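Local coordinates for protein CobC (PDB 6NRU) that catalyses removal of the phosphate from alpha-ribazole 5'-phosphate and probably from adenosylcobalamin 5'-phosphate, in assembly of the nucleotide loop of vitamin B12, as a histidine phosphatase, at residues Trp113-Phe124 with Met166-Phe174; Tyr22-Leu30 with Leu58-Leu67. All blocks are in the same frame, centred on the assembly; numbering follows the deposited sequence.

Interaction 1 of 2, residues Trp113-Phe124 with Met166-Phe174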
loop_
_atom_site.group_PDB
_atom_site.type_symbol
_atom_site.label_atom_id
_atom_site.label_comp_id
_atom_site.label_asym_id
_atom_site.label_seq_id
_atom_site.Cartn_x
_atom_site.Cartn_y
_atom_site.Cartn_z
ATOM N N TRP A 113 5.362 -18.749 -0.317
ATOM C CA TRP A 113 5.309 -17.374 0.168
ATOM C C TRP A 113 4.147 -17.127 1.121
ATOM O O TRP A 113 4.170 -16.139 1.862
ATOM C CB TRP A 113 5.208 -16.404 -1.012
ATOM C CG TRP A 113 3.898 -16.491 -1.717
ATOM C CD1 TRP A 113 3.577 -17.320 -2.751
ATOM C CD2 TRP A 113 2.717 -15.737 -1.427
ATOM N NE1 TRP A 113 2.271 -17.121 -3.130
ATOM C CE2 TRP A 113 1.721 -16.154 -2.330
ATOM C CE3 TRP A 113 2.406 -14.746 -0.491
ATOM C CZ2 TRP A 113 0.437 -15.613 -2.327
ATOM C CZ3 TRP A 113 1.130 -14.211 -0.491
ATOM C CH2 TRP A 113 0.162 -14.645 -1.402
ATOM N N GLN A 114 3.136 -17.990 1.122
ATOM C CA GLN A 114 1.954 -17.731 1.928
ATOM C C GLN A 114 2.118 -18.144 3.382
ATOM O O GLN A 114 1.372 -17.651 4.233
ATOM C CB GLN A 114 0.746 -18.450 1.338
ATOM C CG GLN A 114 -0.537 -17.670 1.476
ATOM C CD GLN A 114 -1.501 -17.972 0.361
ATOM O OE1 GLN A 114 -1.165 -18.681 -0.588
ATOM N NE2 GLN A 114 -2.711 -17.438 0.462
ATOM N N HIS A 115 3.013 -19.091 3.633
ATOM C CA HIS A 115 3.252 -19.589 4.974
ATOM C C HIS A 115 4.656 -19.494 5.554
ATOM O O HIS A 115 4.821 -19.547 6.753
ATOM C CB HIS A 115 2.753 -21.019 5.068
ATOM C CG HIS A 115 1.333 -21.183 4.646
ATOM N ND1 HIS A 115 0.974 -21.514 3.363
ATOM C CD2 HIS A 115 0.184 -21.065 5.342
ATOM C CE1 HIS A 115 -0.337 -21.585 3.285
ATOM N NE2 HIS A 115 -0.839 -21.325 4.474
ATOM N N ALA A 116 5.656 -19.357 4.709
ATOM C CA ALA A 116 7.033 -19.256 5.168
ATOM C C ALA A 116 7.310 -17.865 5.728
ATOM O O ALA A 116 6.853 -16.856 5.182
ATOM C CB ALA A 116 7.999 -19.569 4.026
ATOM N N ILE A 117 8.067 -17.822 6.817
ATOM C CA ILE A 117 8.341 -16.588 7.549
ATOM C C ILE A 117 9.677 -16.032 7.070
ATOM O O ILE A 117 10.688 -16.750 7.133
ATOM C CB ILE A 117 8.364 -16.827 9.066
ATOM C CG1 ILE A 117 7.166 -17.677 9.500
ATOM C CG2 ILE A 117 8.383 -15.504 9.816
ATOM C CD1 ILE A 117 5.832 -16.998 9.307
ATOM N N PRO A 118 9.735 -14.790 6.589
ATOM C CA PRO A 118 11.037 -14.172 6.313
ATOM C C PRO A 118 11.890 -14.150 7.571
ATOM O O PRO A 118 11.392 -13.920 8.676
ATOM C CB PRO A 118 10.671 -12.758 5.850
ATOM C CG PRO A 118 9.279 -12.876 5.346
ATOM C CD PRO A 118 8.616 -13.907 6.214
ATOM N N THR A 119 13.190 -14.398 7.394
ATOM C CA THR A 119 14.100 -14.591 8.519
ATOM C C THR A 119 14.019 -13.448 9.525
ATOM O O THR A 119 14.405 -12.313 9.226
ATOM C CB THR A 119 15.536 -14.760 8.019
ATOM O OG1 THR A 119 15.619 -15.934 7.202
ATOM C CG2 THR A 119 16.493 -14.900 9.194
ATOM N N ASN A 120 13.503 -13.753 10.719
ATOM C CA ASN A 120 13.302 -12.774 11.788
ATOM C C ASN A 120 12.376 -11.642 11.350
ATOM O O ASN A 120 12.541 -10.492 11.765
ATOM C CB ASN A 120 14.635 -12.217 12.301
ATOM C CG ASN A 120 15.468 -13.265 13.022
ATOM O OD1 ASN A 120 14.931 -14.205 13.609
ATOM N ND2 ASN A 120 16.788 -13.104 12.983
ATOM N N GLY A 121 11.395 -11.965 10.510
ATOM C CA GLY A 121 10.396 -11.002 10.095
ATOM C C GLY A 121 8.991 -11.479 10.394
ATOM O O GLY A 121 8.790 -12.299 11.296
ATOM N N GLU A 122 8.011 -10.980 9.647
ATOM C CA GLU A 122 6.621 -11.390 9.792
ATOM C C GLU A 122 6.157 -12.105 8.529
ATOM O O GLU A 122 6.513 -11.715 7.410
ATOM C CB GLU A 122 5.715 -10.187 10.097
ATOM C CG GLU A 122 5.332 -9.327 8.896
ATOM C CD GLU A 122 4.327 -8.238 9.247
ATOM O OE1 GLU A 122 3.364 -8.531 9.989
ATOM O OE2 GLU A 122 4.496 -7.092 8.778
ATOM N N GLY A 123 5.377 -13.172 8.715
ATOM C CA GLY A 123 4.882 -13.940 7.596
ATOM C C GLY A 123 3.631 -13.342 6.987
ATOM O O GLY A 123 3.036 -12.399 7.510
ATOM N N PHE A 124 3.227 -13.914 5.850
ATOM C CA PHE A 124 2.044 -13.412 5.159
ATOM C C PHE A 124 0.783 -13.608 5.989
ATOM O O PHE A 124 -0.190 -12.866 5.819
ATOM C CB PHE A 124 1.888 -14.094 3.802
ATOM C CG PHE A 124 0.697 -13.615 3.027
ATOM C CD1 PHE A 124 0.655 -12.323 2.532
ATOM C CD2 PHE A 124 -0.389 -14.448 2.806
ATOM C CE1 PHE A 124 -0.442 -11.873 1.826
ATOM C CE2 PHE A 124 -1.491 -14.005 2.096
ATOM C CZ PHE A 124 -1.517 -12.716 1.605
HETATM N N MSE A 166 -12.492 -12.048 -2.010
HETATM C CA MSE A 166 -11.601 -13.102 -2.480
HETATM C C MSE A 166 -10.565 -13.486 -1.426
HETATM O O MSE A 166 -10.258 -12.691 -0.541
HETATM C CB MSE A 166 -10.885 -12.681 -3.769
HETATM C CG MSE A 166 -11.750 -12.040 -4.827
HETATM SE SE MSE A 166 -10.678 -11.220 -6.237
HETATM C CE MSE A 166 -10.202 -12.802 -7.240
ATOM N N PRO A 167 -10.029 -14.705 -1.522
ATOM C CA PRO A 167 -8.983 -15.123 -0.582
ATOM C C PRO A 167 -7.738 -14.262 -0.711
ATOM O O PRO A 167 -7.528 -13.557 -1.700
ATOM C CB PRO A 167 -8.698 -16.577 -0.983
ATOM C CG PRO A 167 -9.192 -16.694 -2.384
ATOM C CD PRO A 167 -10.381 -15.785 -2.460
ATOM N N ALA A 168 -6.896 -14.334 0.322
ATOM C CA ALA A 168 -5.702 -13.497 0.356
ATOM C C ALA A 168 -4.743 -13.825 -0.780
ATOM O O ALA A 168 -3.974 -12.958 -1.208
ATOM C CB ALA A 168 -5.000 -13.645 1.704
ATOM N N GLU A 169 -4.783 -15.059 -1.289
ATOM C CA GLU A 169 -3.840 -15.470 -2.325
ATOM C C GLU A 169 -4.054 -14.695 -3.620
ATOM O O GLU A 169 -3.092 -14.371 -4.326
ATOM C CB GLU A 169 -3.964 -16.973 -2.577
ATOM C CG GLU A 169 -3.301 -17.446 -3.861
ATOM C CD GLU A 169 -3.293 -18.957 -3.998
ATOM O OE1 GLU A 169 -4.264 -19.606 -3.554
ATOM O OE2 GLU A 169 -2.312 -19.499 -4.553
ATOM N N SER A 170 -5.307 -14.386 -3.948
ATOM C CA SER A 170 -5.642 -13.717 -5.198
ATOM C C SER A 170 -5.400 -12.211 -5.158
ATOM O O SER A 170 -5.974 -11.484 -5.975
ATOM C CB SER A 170 -7.097 -14.003 -5.569
ATOM O OG SER A 170 -7.968 -13.572 -4.542
HETATM N N MSE A 171 -4.572 -11.729 -4.236
HETATM C CA MSE A 171 -4.207 -10.319 -4.197
HETATM C C MSE A 171 -3.404 -9.941 -5.430
HETATM O O MSE A 171 -3.330 -8.772 -5.799
HETATM C CB MSE A 171 -3.397 -10.006 -2.943
HETATM C CG MSE A 171 -2.151 -10.857 -2.808
HETATM SE SE MSE A 171 -1.116 -10.415 -1.224
HETATM C CE MSE A 171 -0.112 -8.883 -1.899
ATOM N N TRP A 172 -2.801 -10.944 -6.064
ATOM C CA TRP A 172 -1.904 -10.722 -7.188
ATOM C C TRP A 172 -2.630 -10.534 -8.511
ATOM O O TRP A 172 -1.967 -10.356 -9.539
ATOM C CB TRP A 172 -0.915 -11.882 -7.292
ATOM C CG TRP A 172 -0.127 -12.056 -6.041
ATOM C CD1 TRP A 172 -0.272 -13.043 -5.112
ATOM C CD2 TRP A 172 0.921 -11.203 -5.563
ATOM N NE1 TRP A 172 0.628 -12.864 -4.089
ATOM C CE2 TRP A 172 1.371 -11.741 -4.343
ATOM C CE3 TRP A 172 1.524 -10.041 -6.051
ATOM C CZ2 TRP A 172 2.398 -11.158 -3.604
ATOM C CZ3 TRP A 172 2.541 -9.462 -5.316
ATOM C CH2 TRP A 172 2.967 -10.021 -4.107
ATOM N N HIS A 173 -3.963 -10.573 -8.515
ATOM C CA HIS A 173 -4.723 -10.193 -9.696
ATOM C C HIS A 173 -4.862 -8.683 -9.839
ATOM O O HIS A 173 -5.336 -8.217 -10.881
ATOM C CB HIS A 173 -6.117 -10.829 -9.664
ATOM C CG HIS A 173 -6.115 -12.316 -9.839
ATOM N ND1 HIS A 173 -5.612 -12.935 -10.963
ATOM C CD2 HIS A 173 -6.575 -13.308 -9.039
ATOM C CE1 HIS A 173 -5.753 -14.243 -10.844
ATOM N NE2 HIS A 173 -6.335 -14.496 -9.685
ATOM N N PHE A 174 -4.457 -7.912 -8.821
ATOM C CA PHE A 174 -4.610 -6.453 -8.792
ATOM C C PHE A 174 -3.278 -5.829 -8.390
ATOM O O PHE A 174 -3.097 -5.427 -7.239
ATOM C CB PHE A 174 -5.723 -6.029 -7.831
ATOM C CG PHE A 174 -6.924 -6.920 -7.858
ATOM C CD1 PHE A 174 -7.959 -6.677 -8.745
ATOM C CD2 PHE A 174 -7.024 -7.997 -6.993
ATOM C CE1 PHE A 174 -9.069 -7.496 -8.773
ATOM C CE2 PHE A 174 -8.130 -8.820 -7.015
ATOM C CZ PHE A 174 -9.155 -8.569 -7.905
HETATM O O HOH W 1 -0.181 -18.153 -4.870
#

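Interaction 2 of 2, residues Tyr22-Leu30 with Leu58-Leu67. With SO4 (sulfate ion), chain N.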
loop_
_atom_site.group_PDB
_atom_site.type_symbol
_atom_site.label_atom_id
_atom_site.label_comp_id
_atom_site.label_asym_id
_atom_site.label_seq_id
_atom_site.Cartn_x
_atom_site.Cartn_y
_atom_site.Cartn_z
ATOM N N TYR A 22 14.447 -5.894 -1.525
ATOM C CA TYR A 22 13.309 -6.003 -0.626
ATOM C C TYR A 22 13.248 -4.761 0.250
ATOM O O TYR A 22 14.262 -4.345 0.821
ATOM C CB TYR A 22 13.430 -7.260 0.230
ATOM C CG TYR A 22 13.118 -8.531 -0.523
ATOM C CD1 TYR A 22 11.837 -9.066 -0.512
ATOM C CD2 TYR A 22 14.100 -9.191 -1.254
ATOM C CE1 TYR A 22 11.542 -10.225 -1.200
ATOM C CE2 TYR A 22 13.815 -10.352 -1.947
ATOM C CZ TYR A 22 12.534 -10.865 -1.916
ATOM O OH TYR A 22 12.238 -12.020 -2.603
ATOM N N SER A 23 12.066 -4.155 0.345
ATOM C CA SER A 23 11.936 -2.883 1.050
ATOM C C SER A 23 11.546 -3.090 2.511
ATOM O O SER A 23 12.329 -2.793 3.421
ATOM C CB SER A 23 10.916 -1.992 0.336
ATOM O OG SER A 23 11.241 -0.627 0.513
ATOM N N GLY A 24 10.339 -3.598 2.747
ATOM C CA GLY A 24 9.912 -3.841 4.113
ATOM C C GLY A 24 9.777 -2.552 4.894
ATOM O O GLY A 24 9.366 -1.511 4.367
ATOM N N HIS A 25 10.135 -2.615 6.172
ATOM C CA HIS A 25 10.031 -1.459 7.047
ATOM C C HIS A 25 11.224 -0.520 6.938
ATOM O O HIS A 25 11.209 0.543 7.568
ATOM C CB HIS A 25 9.867 -1.925 8.495
ATOM C CG HIS A 25 8.491 -2.419 8.818
ATOM N ND1 HIS A 25 7.968 -2.387 10.093
ATOM C CD2 HIS A 25 7.528 -2.953 8.029
ATOM C CE1 HIS A 25 6.742 -2.880 10.075
ATOM N NE2 HIS A 25 6.452 -3.232 8.835
ATOM N N ALA A 26 12.239 -0.873 6.154
ATOM C CA ALA A 26 13.447 -0.063 6.086
ATOM C C ALA A 26 13.139 1.313 5.498
ATOM O O ALA A 26 12.309 1.430 4.592
ATOM C CB ALA A 26 14.511 -0.765 5.244
ATOM N N PRO A 27 13.787 2.375 5.992
ATOM C CA PRO A 27 13.525 3.739 5.477
ATOM C C PRO A 27 14.246 4.028 4.166
ATOM O O PRO A 27 15.232 4.767 4.094
ATOM C CB PRO A 27 14.023 4.621 6.626
ATOM C CG PRO A 27 15.131 3.829 7.235
ATOM C CD PRO A 27 14.716 2.384 7.137
ATOM N N THR A 28 13.746 3.440 3.084
ATOM C CA THR A 28 14.401 3.800 1.832
ATOM C C THR A 28 13.767 5.062 1.247
ATOM O O THR A 28 12.544 5.223 1.295
ATOM C CB THR A 28 14.308 2.659 0.826
ATOM O OG1 THR A 28 14.721 3.120 -0.466
ATOM C CG2 THR A 28 12.884 2.133 0.750
ATOM N N PRO A 29 14.567 5.973 0.699
ATOM C CA PRO A 29 14.036 7.274 0.287
ATOM C C PRO A 29 13.339 7.220 -1.065
ATOM O O PRO A 29 13.593 6.352 -1.901
ATOM C CB PRO A 29 15.289 8.151 0.215
ATOM C CG PRO A 29 16.363 7.193 -0.185
ATOM C CD PRO A 29 16.022 5.876 0.475
ATOM N N LEU A 30 12.446 8.185 -1.265
ATOM C CA LEU A 30 11.825 8.377 -2.568
ATOM C C LEU A 30 12.850 8.902 -3.567
ATOM O O LEU A 30 13.680 9.756 -3.238
ATOM C CB LEU A 30 10.656 9.358 -2.454
ATOM C CG LEU A 30 9.213 8.863 -2.586
ATOM C CD1 LEU A 30 8.957 7.688 -1.663
ATOM C CD2 LEU A 30 8.242 9.996 -2.280
ATOM N N LEU A 58 5.450 4.106 7.527
ATOM C CA LEU A 58 6.727 4.220 6.837
ATOM C C LEU A 58 6.822 5.548 6.096
ATOM O O LEU A 58 5.871 5.988 5.445
ATOM C CB LEU A 58 6.908 3.048 5.875
ATOM C CG LEU A 58 6.711 1.670 6.513
ATOM C CD1 LEU A 58 7.055 0.578 5.528
ATOM C CD2 LEU A 58 7.550 1.535 7.772
ATOM N N GLU A 59 7.991 6.188 6.204
ATOM C CA GLU A 59 8.115 7.578 5.778
ATOM C C GLU A 59 7.955 7.737 4.273
ATOM O O GLU A 59 7.531 8.802 3.812
ATOM C CB GLU A 59 9.454 8.151 6.239
ATOM C CG GLU A 59 9.384 9.626 6.592
ATOM C CD GLU A 59 8.436 9.896 7.743
ATOM O OE1 GLU A 59 7.796 10.968 7.745
ATOM O OE2 GLU A 59 8.336 9.038 8.647
ATOM N N ARG A 60 8.277 6.705 3.489
ATOM C CA ARG A 60 8.063 6.806 2.050
ATOM C C ARG A 60 6.590 7.009 1.724
ATOM O O ARG A 60 6.257 7.672 0.734
ATOM C CB ARG A 60 8.609 5.566 1.336
ATOM C CG ARG A 60 7.868 4.273 1.631
ATOM C CD ARG A 60 8.845 3.125 1.791
ATOM N NE ARG A 60 8.330 1.875 1.242
ATOM C CZ ARG A 60 8.537 0.682 1.790
ATOM N NH1 ARG A 60 9.248 0.579 2.907
ATOM N NH2 ARG A 60 8.036 -0.408 1.223
ATOM N N ALA A 61 5.695 6.461 2.554
ATOM C CA ALA A 61 4.268 6.693 2.378
ATOM C C ALA A 61 3.868 8.074 2.879
ATOM O O ALA A 61 3.043 8.750 2.255
ATOM C CB ALA A 61 3.469 5.610 3.099
ATOM N N GLN A 62 4.450 8.510 3.997
ATOM C CA GLN A 62 4.142 9.835 4.522
ATOM C C GLN A 62 4.726 10.929 3.637
ATOM O O GLN A 62 4.090 11.970 3.431
ATOM C CB GLN A 62 4.656 9.962 5.954
ATOM C CG GLN A 62 4.042 8.950 6.902
ATOM C CD GLN A 62 4.398 9.210 8.344
ATOM O OE1 GLN A 62 3.864 10.124 8.970
ATOM N NE2 GLN A 62 5.305 8.403 8.885
ATOM N N HIS A 63 5.935 10.716 3.110
ATOM C CA HIS A 63 6.493 11.648 2.135
ATOM C C HIS A 63 5.569 11.789 0.934
ATOM O O HIS A 63 5.366 12.894 0.419
ATOM C CB HIS A 63 7.881 11.180 1.696
ATOM C CG HIS A 63 8.638 12.187 0.883
ATOM N ND1 HIS A 63 9.945 11.992 0.492
ATOM C CD2 HIS A 63 8.275 13.394 0.389
ATOM C CE1 HIS A 63 10.354 13.034 -0.210
ATOM N NE2 HIS A 63 9.358 13.899 -0.289
ATOM N N THR A 64 4.990 10.677 0.480
ATOM C CA THR A 64 4.036 10.733 -0.620
ATOM C C THR A 64 2.778 11.491 -0.213
ATOM O O THR A 64 2.309 12.372 -0.943
ATOM C CB THR A 64 3.696 9.316 -1.083
ATOM O OG1 THR A 64 4.823 8.755 -1.772
ATOM C CG2 THR A 64 2.489 9.326 -2.017
ATOM N N ALA A 65 2.229 11.175 0.964
ATOM C CA ALA A 65 1.002 11.830 1.405
ATOM C C ALA A 65 1.188 13.334 1.558
ATOM O O ALA A 65 0.241 14.100 1.350
ATOM C CB ALA A 65 0.523 11.215 2.719
ATOM N N ARG A 66 2.394 13.776 1.915
ATOM C CA ARG A 66 2.660 15.208 1.994
ATOM C C ARG A 66 2.584 15.855 0.616
ATOM O O ARG A 66 1.977 16.920 0.454
ATOM C CB ARG A 66 4.034 15.455 2.622
ATOM C CG ARG A 66 4.034 15.652 4.136
ATOM C CD ARG A 66 5.433 15.440 4.706
ATOM N NE ARG A 66 6.464 15.959 3.810
ATOM C CZ ARG A 66 7.682 15.441 3.684
ATOM N NH1 ARG A 66 8.034 14.378 4.399
ATOM N NH2 ARG A 66 8.549 15.983 2.838
ATOM N N LEU A 67 3.185 15.217 -0.389
ATOM C CA LEU A 67 3.249 15.815 -1.718
ATOM C C LEU A 67 1.888 15.809 -2.400
ATOM O O LEU A 67 1.535 16.760 -3.107
ATOM C CB LEU A 67 4.283 15.079 -2.566
ATOM C CG LEU A 67 5.707 15.140 -2.011
ATOM C CD1 LEU A 67 6.598 14.097 -2.668
ATOM C CD2 LEU A 67 6.285 16.530 -2.191
HETATM S S SO4 N . 7.617 -2.010 -2.910
HETATM O O1 SO4 N . 7.187 -3.228 -2.231
HETATM O O2 SO4 N . 8.963 -2.201 -3.443
HETATM O O3 SO4 N . 6.698 -1.709 -4.002
HETATM O O4 SO4 N . 7.621 -0.896 -1.965
#

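Interaction 1 of 2, residues Trp113-Phe124 with Met166-Phe174
W113 lays one face of its six-membered ring against the indole edge of W172, an offset edge-to-face pair whose planes stand at 83° with ring centroids 4.8 Å apart. The nitrogen corner of W172 makes the approach: its NE1 lies 3.3 Å from W113 CH2, above the ring and displaced toward the rim. W113 reaches this place because its CG sits between the backbone N and the carbonyl carbon (chi1 69°). The outer edge of the W113 indole meets the backbone of E169, and the two rings of 113-124 pack together, W113 CZ3 standing over the centre of the F124 face.

A168 and M171 meet the F124 ring. The CB of A168 comes in at the ring edge, 3.5 Å from F124 CE2. M171, a selenomethionine, brings its SE obliquely to the same ring, 4.5 Å from the F124 centroid, and is at longer range of W113 too; both are Met-aromatic contacts. M171 and A168 also rest on L158, which places the contact between the loop leading into helix 124-136 and the loop that follows helix 153-163.

Q114 and E169 add polar side chains that meet through van der Waals contact, crossing at about a right angle with Q114 NE2 3.3 Å from E169 CB. The E169 chain, extended with CG anti to the backbone N (chi1 165°), reaches a water with its carboxylate; this water donates to E169 OE2 and accepts from W113 NE1 at 3.2 Å. The two loops thus meet through aromatic rings, selenium and van der Waals contacts without a direct polar bond, and their polar connection at the indole runs through a single bridging water.

Interaction 2 of 2, residues Tyr22-Leu30 with Leu58-Leu67
R60 and S23 meet with the serine hydroxyl above the flat guanidinium: S23 OG lies over one face, 3.3 Å from R60 CZ, at a poor angle for bonding to either terminal nitrogen. The bond across the contact is made in the guanidinium plane instead, where R60 NH1 donates to G24 O at 2.6 Å, nearly straight at 160° and close to the line of the carbonyl. CG of R60 stands between its backbone N and carbonyl carbon (chi1 67°), and bends at chi2 and chi3 bring the group to the loop. R60 NH2 then donates to O4 of a sulfate, 3.3 Å away, which R10 and N17 also hold.

This is consistent with the phosphate pocket of the histidine phosphatase fold: R60 touches H11, the probable phosphohistidine, and the sulfate probably occupies the site of the substrate phosphate. S23 to A26 form a type II' beta turn bordering that pocket.

Next to the arginine, L58 at the N-cap of helix 59-69 directs CD1 to the G24 carbonyl oxygen, while its CD2 sits over one face of the H25 imidazole, the two side chains crossing at about a right angle. L30, from the loop, packs its two branches on the helix further along, each in its own way. Its CD1 packs against R60 CB at 3.7 Å; its CD2 lies over the H63 ring, 4.0 Å from the centroid and 20° off the normal, a CH-pi contact. CD2 also approaches T64 OG1, whose hydroxyl donates back to R60 O at 3.1 Å, and I35 of helix 32-44 touches both L30 and H63.

Interactions 1 and 2 follow one another along the chain: 22-30 with 58-67 is complete before 113-124 begins. Their centres lie 21 Å apart, yet the nearest atoms of the two come within about 4 Å without touching. Both belong to the histidine phosphatase family region, and neither includes a strand. Interaction 2 connects a loop to helix 59-69, which lies on strand 52-55 through C55, whereas interaction 1 brings together two loops near helices 124-136 and 153-163. Interaction 2 supplies the probable active site directly, the R60 side chain about 3 Å from that of H11 and L58 about 4 Å from that of E84; in interaction 1 the M171 side chain stays about 7 Å from that of E84.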